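Long-range contacts in DNA polymerase (Pyrobaculum calidifontis, PDB 5MDN), which probably catalyses template-directed DNA synthesis from deoxyribonucleoside triphosphates, as a family B DNA polymerase that also carries an exonuclease domain: residues L163-F168 and K192-R197; F300-R305 and V337-G342. All coordinates share one frame; numbering follows the deposited sequence.

Contact 1. Residues L163-F168 and K192-R197; sequences LRVLAF and KTSDGR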
ATOM      1  N   LEU A 163     -11.815  13.926  14.172  1.00 59.70           N
ATOM      2  CA  LEU A 163     -12.577  13.081  13.265  1.00 61.63           C
ATOM      3  C   LEU A 163     -13.224  11.942  14.038  1.00 61.95           C
ATOM      4  O   LEU A 163     -12.628  11.392  14.969  1.00 64.24           O
ATOM      5  CB  LEU A 163     -11.686  12.516  12.154  1.00 61.62           C
ATOM      6  CG  LEU A 163     -11.092  13.506  11.151  1.00 60.30           C
ATOM      7  CD1 LEU A 163     -10.291  12.769  10.089  1.00 58.65           C
ATOM      8  CD2 LEU A 163     -12.190  14.343  10.514  1.00 61.16           C
ATOM      9  N   ARG A 164     -14.446  11.592  13.647  1.00 59.70           N
ATOM     10  CA  ARG A 164     -15.142  10.445  14.215  1.00 62.78           C
ATOM     11  C   ARG A 164     -14.710   9.203  13.443  1.00 63.58           C
ATOM     12  O   ARG A 164     -15.057   9.040  12.268  1.00 67.81           O
ATOM     13  CB  ARG A 164     -16.654  10.648  14.158  1.00 65.78           C
ATOM     14  CG  ARG A 164     -17.156  11.779  15.045  1.00 67.87           C
ATOM     15  CD  ARG A 164     -18.664  11.711  15.239  1.00 69.73           C
ATOM     16  NE  ARG A 164     -19.403  12.123  14.047  1.00 69.03           N
ATOM     17  CZ  ARG A 164     -19.634  13.389  13.708  1.00 71.52           C
ATOM     18  NH1 ARG A 164     -19.184  14.378  14.469  1.00 71.80           N
ATOM     19  NH2 ARG A 164     -20.313  13.666  12.605  1.00 73.93           N
ATOM     20  N   VAL A 165     -13.954   8.329  14.104  1.00 62.70           N
ATOM     21  CA  VAL A 165     -13.378   7.142  13.487  1.00 59.13           C
ATOM     22  C   VAL A 165     -14.154   5.921  13.954  1.00 60.00           C
ATOM     23  O   VAL A 165     -14.500   5.803  15.136  1.00 65.24           O
ATOM     24  CB  VAL A 165     -11.881   7.013  13.826  1.00 58.28           C
ATOM     25  CG1 VAL A 165     -11.257   5.852  13.075  1.00 59.44           C
ATOM     26  CG2 VAL A 165     -11.152   8.312  13.514  1.00 58.12           C
ATOM     27  N   LEU A 166     -14.427   5.011  13.020  1.00 58.18           N
ATOM     28  CA  LEU A 166     -15.132   3.769  13.307  1.00 56.75           C
ATOM     29  C   LEU A 166     -14.323   2.604  12.755  1.00 56.96           C
ATOM     30  O   LEU A 166     -14.089   2.526  11.544  1.00 59.37           O
ATOM     31  CB  LEU A 166     -16.535   3.776  12.695  1.00 58.68           C
ATOM     32  CG  LEU A 166     -17.334   2.484  12.883  1.00 61.48           C
ATOM     33  CD1 LEU A 166     -18.124   2.527  14.178  1.00 62.49           C
ATOM     34  CD2 LEU A 166     -18.243   2.220  11.693  1.00 61.84           C
ATOM     35  N   ALA A 167     -13.899   1.708  13.641  1.00 57.86           N
ATOM     36  CA  ALA A 167     -13.301   0.440  13.255  1.00 56.69           C
ATOM     37  C   ALA A 167     -14.373  -0.643  13.250  1.00 56.71           C
ATOM     38  O   ALA A 167     -15.292  -0.635  14.073  1.00 54.97           O
ATOM     39  CB  ALA A 167     -12.165   0.056  14.205  1.00 56.55           C
ATOM     40  N   PHE A 168     -14.252  -1.579  12.312  1.00 56.68           N
ATOM     41  CA  PHE A 168     -15.211  -2.671  12.233  1.00 57.15           C
ATOM     42  C   PHE A 168     -14.514  -3.935  11.756  1.00 62.73           C
ATOM     43  O   PHE A 168     -13.568  -3.886  10.964  1.00 65.02           O
ATOM     44  CB  PHE A 168     -16.390  -2.316  11.314  1.00 56.18           C
ATOM     45  CG  PHE A 168     -16.123  -2.552   9.853  1.00 54.40           C
ATOM     46  CD1 PHE A 168     -15.339  -1.675   9.121  1.00 52.57           C
ATOM     47  CD2 PHE A 168     -16.676  -3.645   9.206  1.00 53.05           C
ATOM     48  CE1 PHE A 168     -15.103  -1.891   7.773  1.00 51.42           C
ATOM     49  CE2 PHE A 168     -16.444  -3.867   7.859  1.00 51.96           C
ATOM     50  CZ  PHE A 168     -15.657  -2.989   7.143  1.00 50.72           C
ATOM     51  N   LYS A 192     -15.941  -0.576  16.826  1.00 62.23           N
ATOM     52  CA  LYS A 192     -15.311   0.198  17.884  1.00 61.51           C
ATOM     53  C   LYS A 192     -15.079   1.608  17.366  1.00 59.89           C
ATOM     54  O   LYS A 192     -14.802   1.808  16.181  1.00 55.23           O
ATOM     55  CB  LYS A 192     -13.993  -0.440  18.349  1.00 63.50           C
ATOM     56  CG  LYS A 192     -13.419   0.175  19.618  1.00 64.99           C
ATOM     57  CD  LYS A 192     -12.206  -0.594  20.119  1.00 68.04           C
ATOM     58  CE  LYS A 192     -11.486   0.169  21.222  1.00 68.31           C
ATOM     59  NZ  LYS A 192     -12.266   0.202  22.489  1.00 68.43           N
ATOM     60  N   THR A 193     -15.191   2.584  18.263  1.00 59.27           N
ATOM     61  CA  THR A 193     -15.303   3.981  17.877  1.00 64.90           C
ATOM     62  C   THR A 193     -14.288   4.817  18.642  1.00 66.86           C
ATOM     63  O   THR A 193     -13.809   4.433  19.712  1.00 69.84           O
ATOM     64  CB  THR A 193     -16.712   4.541  18.140  1.00 70.42           C
ATOM     65  OG1 THR A 193     -16.876   4.793  19.541  1.00 76.74           O
ATOM     66  CG2 THR A 193     -17.781   3.561  17.684  1.00 74.19           C
ATOM     67  N   SER A 194     -13.964   5.976  18.068  1.00 69.68           N
ATOM     68  CA  SER A 194     -13.031   6.886  18.721  1.00 69.44           C
ATOM     69  C   SER A 194     -13.629   7.498  19.982  1.00 72.57           C
ATOM     70  O   SER A 194     -12.884   7.903  20.881  1.00 75.69           O
ATOM     71  CB  SER A 194     -12.603   7.983  17.747  1.00 67.50           C
ATOM     72  OG  SER A 194     -13.728   8.605  17.153  1.00 67.25           O
ATOM     73  N   ASP A 195     -14.959   7.599  20.056  1.00 73.07           N
ATOM     74  CA  ASP A 195     -15.607   8.000  21.302  1.00 76.70           C
ATOM     75  C   ASP A 195     -15.232   7.061  22.443  1.00 76.80           C
ATOM     76  O   ASP A 195     -14.914   7.505  23.551  1.00 86.18           O
ATOM     77  CB  ASP A 195     -17.125   8.043  21.120  1.00 81.79           C
ATOM     78  CG  ASP A 195     -17.591   9.264  20.354  1.00 89.63           C
ATOM     79  OD1 ASP A 195     -16.755  10.154  20.083  1.00 95.74           O
ATOM     80  OD2 ASP A 195     -18.794   9.333  20.027  1.00 92.04           O
ATOM     81  N   GLY A 196     -15.264   5.754  22.183  1.00 78.21           N
ATOM     82  CA  GLY A 196     -15.036   4.772  23.223  1.00 74.64           C
ATOM     83  C   GLY A 196     -16.075   3.670  23.225  1.00 72.79           C
ATOM     84  O   GLY A 196     -16.051   2.788  24.091  1.00 74.68           O
ATOM     85  N   ARG A 197     -16.996   3.710  22.266  1.00 67.08           N
ATOM     86  CA  ARG A 197     -18.047   2.706  22.187  1.00 70.68           C
ATOM     87  C   ARG A 197     -17.530   1.423  21.549  1.00 70.19           C
ATOM     88  O   ARG A 197     -16.655   1.440  20.677  1.00 71.25           O
ATOM     89  CB  ARG A 197     -19.239   3.220  21.374  1.00 73.61           C
ATOM     90  CG  ARG A 197     -19.837   4.537  21.841  1.00 78.36           C
ATOM     91  CD  ARG A 197     -21.036   4.886  20.970  1.00 80.71           C
ATOM     92  NE  ARG A 197     -21.185   6.319  20.741  1.00 83.19           N
ATOM     93  CZ  ARG A 197     -22.023   6.843  19.851  1.00 86.64           C
ATOM     94  NH1 ARG A 197     -22.786   6.051  19.109  1.00 87.56           N
ATOM     95  NH2 ARG A 197     -22.100   8.159  19.704  1.00 85.42           N
TER

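Contact 2. Residues F300-R305 and V337-G342; sequences FGVMKR and VRSTLG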
ATOM      1  N   PHE A 300       3.643  -3.378  15.854  1.00 63.02           N
ATOM      2  CA  PHE A 300       3.443  -1.983  16.216  1.00 60.19           C
ATOM      3  C   PHE A 300       3.049  -1.806  17.677  1.00 60.10           C
ATOM      4  O   PHE A 300       2.803  -0.671  18.103  1.00 58.95           O
ATOM      5  CB  PHE A 300       2.381  -1.351  15.307  1.00 57.76           C
ATOM      6  CG  PHE A 300       2.816  -1.207  13.875  1.00 58.60           C
ATOM      7  CD1 PHE A 300       2.807  -2.296  13.019  1.00 59.66           C
ATOM      8  CD2 PHE A 300       3.241   0.017  13.388  1.00 61.89           C
ATOM      9  CE1 PHE A 300       3.212  -2.165  11.703  1.00 62.89           C
ATOM     10  CE2 PHE A 300       3.646   0.154  12.075  1.00 64.15           C
ATOM     11  CZ  PHE A 300       3.632  -0.938  11.232  1.00 64.93           C
ATOM     12  N   GLY A 301       2.986  -2.888  18.445  1.00 58.38           N
ATOM     13  CA  GLY A 301       2.806  -2.788  19.883  1.00 61.97           C
ATOM     14  C   GLY A 301       1.443  -2.323  20.346  1.00 65.19           C
ATOM     15  O   GLY A 301       1.354  -1.547  21.306  1.00 70.86           O
ATOM     16  N   VAL A 302       0.374  -2.768  19.689  1.00 62.86           N
ATOM     17  CA  VAL A 302      -0.967  -2.392  20.123  1.00 61.62           C
ATOM     18  C   VAL A 302      -1.588  -3.543  20.909  1.00 60.55           C
ATOM     19  O   VAL A 302      -2.421  -3.322  21.796  1.00 59.47           O
ATOM     20  CB  VAL A 302      -1.852  -1.970  18.932  1.00 60.80           C
ATOM     21  CG1 VAL A 302      -1.104  -0.996  18.034  1.00 61.14           C
ATOM     22  CG2 VAL A 302      -2.325  -3.174  18.136  1.00 58.81           C
ATOM     23  N   MET A 303      -1.203  -4.778  20.583  1.00 57.82           N
ATOM     24  CA  MET A 303      -1.717  -5.939  21.300  1.00 63.66           C
ATOM     25  C   MET A 303      -0.731  -7.092  21.208  1.00 67.19           C
ATOM     26  O   MET A 303      -0.269  -7.427  20.113  1.00 68.84           O
ATOM     27  CB  MET A 303      -3.073  -6.377  20.741  1.00 67.18           C
ATOM     28  CG  MET A 303      -3.839  -7.316  21.656  1.00 71.45           C
ATOM     29  SD  MET A 303      -5.567  -7.506  21.180  1.00 79.37           S
ATOM     30  CE  MET A 303      -6.190  -5.869  21.542  1.00 77.03           C
ATOM     31  N   LYS A 304      -0.419  -7.698  22.351  1.00 70.06           N
ATOM     32  CA  LYS A 304       0.530  -8.800  22.372  1.00 69.41           C
ATOM     33  C   LYS A 304      -0.193 -10.080  21.974  1.00 67.93           C
ATOM     34  O   LYS A 304      -1.239 -10.418  22.537  1.00 67.77           O
ATOM     35  CB  LYS A 304       1.184  -8.945  23.744  1.00 73.53           C
ATOM     36  CG  LYS A 304       2.585  -9.537  23.669  1.00 74.95           C
ATOM     37  CD  LYS A 304       3.503  -8.969  24.735  1.00 75.04           C
ATOM     38  CE  LYS A 304       4.857  -8.608  24.142  1.00 75.63           C
ATOM     39  NZ  LYS A 304       5.772  -8.005  25.147  1.00 77.45           N
ATOM     40  N   ARG A 305       0.368 -10.780  20.988  1.00 70.68           N
ATOM     41  CA  ARG A 305      -0.243 -11.999  20.470  1.00 72.95           C
ATOM     42  C   ARG A 305      -0.413 -13.063  21.549  1.00 77.31           C
ATOM     43  O   ARG A 305      -1.392 -13.819  21.526  1.00 70.48           O
ATOM     44  CB  ARG A 305       0.602 -12.519  19.310  1.00 72.66           C
ATOM     45  CG  ARG A 305      -0.033 -13.573  18.439  1.00 74.31           C
ATOM     46  CD  ARG A 305       0.636 -13.557  17.070  1.00 74.70           C
ATOM     47  NE  ARG A 305       0.417 -14.786  16.318  1.00 74.05           N
ATOM     48  CZ  ARG A 305       1.158 -15.880  16.465  1.00 76.57           C
ATOM     49  NH1 ARG A 305       2.161 -15.887  17.333  1.00 74.34           N
ATOM     50  NH2 ARG A 305       0.901 -16.963  15.746  1.00 80.99           N
ATOM     51  N   VAL A 337     -11.098  -6.089  16.418  1.00 59.92           N
ATOM     52  CA  VAL A 337     -11.509  -4.698  16.233  1.00 61.74           C
ATOM     53  C   VAL A 337     -10.732  -3.765  17.156  1.00 61.99           C
ATOM     54  O   VAL A 337     -10.461  -2.613  16.797  1.00 64.79           O
ATOM     55  CB  VAL A 337     -13.033  -4.559  16.420  1.00 64.05           C
ATOM     56  CG1 VAL A 337     -13.433  -4.748  17.880  1.00 65.63           C
ATOM     57  CG2 VAL A 337     -13.515  -3.213  15.896  1.00 65.70           C
ATOM     58  N   ARG A 338     -10.352  -4.233  18.350  1.00 63.40           N
ATOM     59  CA  ARG A 338      -9.521  -3.411  19.224  1.00 60.82           C
ATOM     60  C   ARG A 338      -8.131  -3.213  18.633  1.00 58.34           C
ATOM     61  O   ARG A 338      -7.550  -2.127  18.749  1.00 57.55           O
ATOM     62  CB  ARG A 338      -9.437  -4.029  20.619  1.00 63.30           C
ATOM     63  CG  ARG A 338     -10.630  -3.697  21.504  1.00 66.28           C
ATOM     64  CD  ARG A 338     -10.938  -4.809  22.494  1.00 70.84           C
ATOM     65  NE  ARG A 338     -11.543  -4.292  23.721  1.00 75.63           N
ATOM     66  CZ  ARG A 338     -12.206  -5.036  24.599  1.00 77.68           C
ATOM     67  NH1 ARG A 338     -12.358  -6.337  24.388  1.00 75.09           N
ATOM     68  NH2 ARG A 338     -12.721  -4.480  25.687  1.00 80.31           N
ATOM     69  N   SER A 339      -7.577  -4.253  18.004  1.00 60.42           N
ATOM     70  CA  SER A 339      -6.311  -4.097  17.295  1.00 60.70           C
ATOM     71  C   SER A 339      -6.466  -3.187  16.081  1.00 58.73           C
ATOM     72  O   SER A 339      -5.575  -2.381  15.785  1.00 58.13           O
ATOM     73  CB  SER A 339      -5.774  -5.465  16.879  1.00 61.53           C
ATOM     74  OG  SER A 339      -5.446  -6.250  18.011  1.00 62.41           O
ATOM     75  N   THR A 340      -7.584  -3.313  15.360  1.00 58.49           N
ATOM     76  CA  THR A 340      -7.801  -2.499  14.167  1.00 55.13           C
ATOM     77  C   THR A 340      -7.823  -1.014  14.510  1.00 53.40           C
ATOM     78  O   THR A 340      -7.160  -0.203  13.855  1.00 53.92           O
ATOM     79  CB  THR A 340      -9.101  -2.914  13.478  1.00 55.27           C
ATOM     80  OG1 THR A 340      -9.011  -4.284  13.066  1.00 56.31           O
ATOM     81  CG2 THR A 340      -9.361  -2.039  12.259  1.00 55.31           C
ATOM     82  N   LEU A 341      -8.585  -0.637  15.540  1.00 52.57           N
ATOM     83  CA  LEU A 341      -8.580   0.755  15.975  1.00 56.71           C
ATOM     84  C   LEU A 341      -7.243   1.139  16.593  1.00 57.73           C
ATOM     85  O   LEU A 341      -6.827   2.300  16.498  1.00 59.73           O
ATOM     86  CB  LEU A 341      -9.720   1.004  16.965  1.00 59.17           C
ATOM     87  CG  LEU A 341      -9.967   2.472  17.321  1.00 61.84           C
ATOM     88  CD1 LEU A 341     -10.275   3.274  16.067  1.00 62.22           C
ATOM     89  CD2 LEU A 341     -11.093   2.608  18.334  1.00 64.06           C
ATOM     90  N   GLY A 342      -6.560   0.186  17.232  1.00 56.30           N
ATOM     91  CA  GLY A 342      -5.229   0.462  17.746  1.00 57.15           C
ATOM     92  C   GLY A 342      -4.238   0.785  16.644  1.00 57.18           C
ATOM     93  O   GLY A 342      -3.489   1.762  16.731  1.00 59.62           O
TER

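Contact 1. Residues L163-F168 and K192-R197
The last bond between these two antiparallel strands is made by a serine hydroxyl in place of a backbone carbonyl. Val165 N donates to Ser194 OG at 3.1 Å, and the bond is nearly straight at 168°. The 192-197 backbone is already turning away at Ser194. Its OG sits between its own backbone N and carbonyl carbon (chi1 52°) and meets the N-H of Val165. Ser194 N donates back to Val165 O at 3.0 Å, in the plane of that carbonyl. Val165 therefore uses both its N-H and its C=O on one residue.

Farther in, Ala167 and Lys192 form a hydrogen-bonded pair. Ala167 N reaches Lys192 O at 2.7 Å, nearly along the C=O axis. Lys192 N donates to Ala167 O at 2.8 Å, from above the carbonyl plane. Leu166 and Thr193, between these bonds, form a non-hydrogen-bonded pair. Their side chains lie on one face and cross obliquely, with Leu166 CD1 3.7 Å from Thr193 CG2. Thr193 OG1 is in the crowded position (chi1 76°). It accepts from Gly196 N in an ST motif, and also from Arg197 N. The backbone bond from Thr193 N to Arg197 O closes the same turn.

The side chains of Ala167 and Lys192 start on the other face. The end of Lys192 leads away from strand 165-172, and its NZ forms a salt bridge with Glu198. The pair belongs to the mixed sheet of the exonuclease domain, of the RNase H clan. Strand 226-229 runs parallel along the far edge of strand 165-172. Helix 209-222 covers the Leu166 and Thr193 face through Phe218, while helix 326-356 covers the Ala167 and Lys192 face through Leu341.

Contact 2. Residues F300-R305 and V337-G342
Ser339 OG is gripped by two hydrogen bonds, one of them weak. It bonds to the carbonyl O of Asp335, one turn back in its own helix, and weakly to Arg308 NH1. Its torsion fits this: OG is anti to the carbonyl carbon and beside the backbone N (chi1 -65°).

Met303 lies alongside this hydroxyl and adds van der Waals contact. Met303 SD is 3.4 Å from Ser339 OG. Met303 CB and CE also flank that oxygen, each 3.6 Å from Ser339 OG. The chain starts extended, with CG anti to the backbone N (chi1 -164°), and then bends at chi3 (-68°). The bend brings the methyl end across the helix, where Met303 CE meets Arg338 CB at 3.8 Å. The rest of Arg338 leads away from the loop.

Val302 packs one turn farther along with its two methyls split. Val302 CG1 rests on the backbone of Gly342, 3.9 Å from Gly342 C. Val302 CG2 faces the carbonyl of the preceding turn, 4.1 Å from Ser339 O. Gly342 has no side chain between the two backbones, and its CA lies 5.7 Å from Val302 CA. The two segments meet by van der Waals contact over a small area (204 Å² buried), and the hydrogen bonds of Ser339 OG go to residues outside them.

Gly301, with positive phi, closes helix 293-299 in a Schellman motif, and the loop leaves the helix there. Val302 and Ser339 both touch Ala297 of that helix, so the loop and the helix before it lie together against helix 326-356. Elsewhere on helix 326-356, Val337 and Leu341 pack on strands 165-172 and 186-193 of the exonuclease sheet.

The two contacts follow one another along the chain: contact 1 closes before contact 2 opens. Their centres are about 14 Å apart, and they meet through helix 326-356. Leu341 CD2 of that helix lies 3.6 Å from Lys192 CG, and Val337 CG2 is 3.6 Å from Ala167 O. Sheet, helix and the loop after helix 293-299 therefore form successive layers. Glu198, the partner of Lys192, also makes a long, weak ion pair with Arg338. Asp169 binds magnesium in a structure of this protein, although that ion is not bound to this chain here. The side chain of Ala167 is about 7 Å from that of Asp169. The side chain of Ser339 is about 8 Å from that of Asp169. Both contacts thus lie close to what is probably the exonuclease metal site.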